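Local coordinates for ribose-phosphate pyrophosphokinase (Mycobacterium smegmatis, PDB 5MP7) that makes phosphoribosyl pyrophosphate (PRPP) by transferring, with magnesium as cofactor, the pyrophosphoryl group of ATP to the 1-hydroxyl of ribose 5-phosphate, at the interface of chains A and B. Sequence-based numbering; all coordinates share one arbitrary frame. Chains: chain A/B, Ribose-phosphate pyrophosphokinase.

The interface of chains A and B. Residues chain A 72, 75-76, 79, 102, 123; chain B 72, 76, 79-80, 123.
B:Leu123 and A:Leu123 meet methyl to methyl near the two-fold axis that relates the subunits, CD2 of one lying 3.8 Å from CD2 of the other, with the two side chains roughly perpendicular. Both belong to helix 116-127. The other methyl of each leucine turns to the neighbouring helix 71-87 of the partner: B:Leu123 CD1 is 4.1 Å from A:Leu79 CD1, and the exchanged pair repeats this, making a small aliphatic cluster. The patch forms part of a two-fold subunit interface of the homohexamer, and its centre lies about 30 Å from A:Lys202, the predicted active-site residue.

Further along helix 71-87, the methionines lie against the opposing asparagines. The methylene B:Met76 CG is 3.5 Å from A:Asn72 OD1, the amide oxygen, and A:Met76 CG approaches B:Asn72 OD1 in the same way at 3.4 Å. These are van der Waals contacts of a methylene with the amide and the CB behind it. B:Met76 then bends at chi2 (-57°) and again at chi3 (-47°), which brings both SD and the terminal CE to about 4.0 Å from A:Leu75 CD2, the two side chains crossing nearly at right angles.

At the flank of the patch, A:Tyr102 and B:Ile80 approach from opposite directions, the CD1 methyl meeting CE1, CZ and OH at the phenol end.

A hydrogen bond within chain A ties the tyrosine to the asparagine that meets B:Met76. It helps to set the rotation of the A:Asn72 amide; the same oxygen accepts from the phenol and touches the B:Met76 CG methylene by van der Waals contact. The A:Tyr102 hydroxyl OH donates to A:Asn72 OD1 over 2.7 Å, in the carbonyl plane and on a lone pair, at a C=O...donor angle of 131°.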
loop_
_atom_site.group_PDB
_atom_site.type_symbol
_atom_site.label_atom_id
_atom_site.label_comp_id
_atom_site.label_asym_id
_atom_site.label_seq_id
_atom_site.Cartn_x
_atom_site.Cartn_y
_atom_site.Cartn_z
ATOM N N ASN A 72 -6.919 46.296 -16.491
ATOM C CA ASN A 72 -6.679 45.574 -17.731
ATOM C C ASN A 72 -7.822 44.650 -18.154
ATOM O O ASN A 72 -8.086 44.481 -19.346
ATOM C CB ASN A 72 -5.385 44.799 -17.609
ATOM C CG ASN A 72 -4.218 45.715 -17.330
ATOM O OD1 ASN A 72 -3.909 46.616 -18.149
ATOM N ND2 ASN A 72 -3.573 45.531 -16.171
ATOM N N LEU A 75 -10.434 46.968 -19.768
ATOM C CA LEU A 75 -9.958 47.352 -21.096
ATOM C C LEU A 75 -10.175 46.230 -22.115
ATOM O O LEU A 75 -10.673 46.485 -23.216
ATOM C CB LEU A 75 -8.476 47.755 -21.028
ATOM C CG LEU A 75 -7.874 48.176 -22.353
ATOM C CD1 LEU A 75 -8.630 49.350 -22.994
ATOM C CD2 LEU A 75 -6.404 48.507 -22.101
ATOM N N MET A 76 -9.831 44.992 -21.746
ATOM C CA MET A 76 -10.144 43.824 -22.604
ATOM C C MET A 76 -11.640 43.623 -22.807
ATOM O O MET A 76 -12.044 43.330 -23.898
ATOM C CB MET A 76 -9.574 42.542 -22.057
ATOM C CG MET A 76 -8.055 42.471 -22.165
ATOM S SD MET A 76 -7.366 42.649 -23.828
ATOM C CE MET A 76 -8.433 41.556 -24.778
ATOM N N LEU A 79 -12.660 46.121 -25.482
ATOM C CA LEU A 79 -12.181 45.681 -26.798
ATOM C C LEU A 79 -12.965 44.500 -27.342
ATOM O O LEU A 79 -13.244 44.469 -28.541
ATOM C CB LEU A 79 -10.701 45.289 -26.769
ATOM C CG LEU A 79 -9.733 46.412 -26.426
ATOM C CD1 LEU A 79 -8.363 45.839 -26.150
ATOM C CD2 LEU A 79 -9.676 47.442 -27.524
ATOM N N TYR A 102 -3.963 54.231 -19.027
ATOM C CA TYR A 102 -2.596 54.426 -19.390
ATOM C C TYR A 102 -2.281 55.846 -19.823
ATOM O O TYR A 102 -1.237 56.085 -20.427
ATOM C CB TYR A 102 -2.159 53.401 -20.457
ATOM C CG TYR A 102 -2.065 52.048 -19.900
ATOM C CD1 TYR A 102 -0.954 51.668 -19.211
ATOM C CD2 TYR A 102 -3.121 51.145 -20.022
ATOM C CE1 TYR A 102 -0.843 50.402 -18.683
ATOM C CE2 TYR A 102 -3.039 49.874 -19.502
ATOM C CZ TYR A 102 -1.887 49.506 -18.829
ATOM O OH TYR A 102 -1.809 48.293 -18.215
ATOM N N LEU A 123 -5.098 49.862 -30.243
ATOM C CA LEU A 123 -5.903 48.701 -29.969
ATOM C C LEU A 123 -7.404 48.975 -30.140
ATOM O O LEU A 123 -8.104 48.153 -30.686
ATOM C CB LEU A 123 -5.642 48.198 -28.549
ATOM C CG LEU A 123 -4.234 47.825 -28.132
ATOM C CD1 LEU A 123 -4.295 47.257 -26.743
ATOM C CD2 LEU A 123 -3.541 46.878 -29.080
ATOM N N ASN B 72 -6.048 38.693 -18.411
ATOM C CA ASN B 72 -6.039 39.941 -19.158
ATOM C C ASN B 72 -4.898 40.893 -18.780
ATOM O O ASN B 72 -4.341 41.582 -19.638
ATOM C CB ASN B 72 -7.368 40.652 -19.004
ATOM C CG ASN B 72 -8.512 39.814 -19.520
ATOM O OD1 ASN B 72 -8.534 39.435 -20.704
ATOM N ND2 ASN B 72 -9.421 39.422 -18.619
ATOM N N MET B 76 -2.022 42.165 -21.499
ATOM C CA MET B 76 -1.604 43.550 -21.617
ATOM C C MET B 76 -0.118 43.699 -21.357
ATOM O O MET B 76 0.507 44.508 -22.007
ATOM C CB MET B 76 -2.369 44.464 -20.667
ATOM C CG MET B 76 -3.807 44.680 -21.055
ATOM S SD MET B 76 -4.073 45.349 -22.708
ATOM C CE MET B 76 -2.886 46.703 -22.708
ATOM N N LEU B 79 1.641 42.800 -24.568
ATOM C CA LEU B 79 1.436 43.849 -25.565
ATOM C C LEU B 79 2.272 45.095 -25.272
ATOM O O LEU B 79 2.823 45.691 -26.197
ATOM C CB LEU B 79 -0.020 44.275 -25.684
ATOM C CG LEU B 79 -0.948 43.178 -26.160
ATOM C CD1 LEU B 79 -2.380 43.650 -25.984
ATOM C CD2 LEU B 79 -0.723 42.818 -27.589
ATOM N N ILE B 80 2.360 45.478 -23.998
ATOM C CA ILE B 80 3.159 46.632 -23.593
ATOM C C ILE B 80 4.656 46.396 -23.879
ATOM O O ILE B 80 5.320 47.286 -24.348
ATOM C CB ILE B 80 2.872 47.018 -22.116
ATOM C CG1 ILE B 80 1.507 47.697 -22.042
ATOM C CG2 ILE B 80 3.889 47.986 -21.552
ATOM C CD1 ILE B 80 0.885 47.633 -20.678
ATOM N N LEU B 123 -4.380 42.350 -32.134
ATOM C CA LEU B 123 -3.748 43.184 -31.148
ATOM C C LEU B 123 -2.227 42.934 -31.073
ATOM O O LEU B 123 -1.471 43.875 -30.961
ATOM C CB LEU B 123 -4.347 42.951 -29.783
ATOM C CG LEU B 123 -5.838 43.170 -29.593
ATOM C CD1 LEU B 123 -6.149 43.003 -28.099
ATOM C CD2 LEU B 123 -6.366 44.483 -30.108
#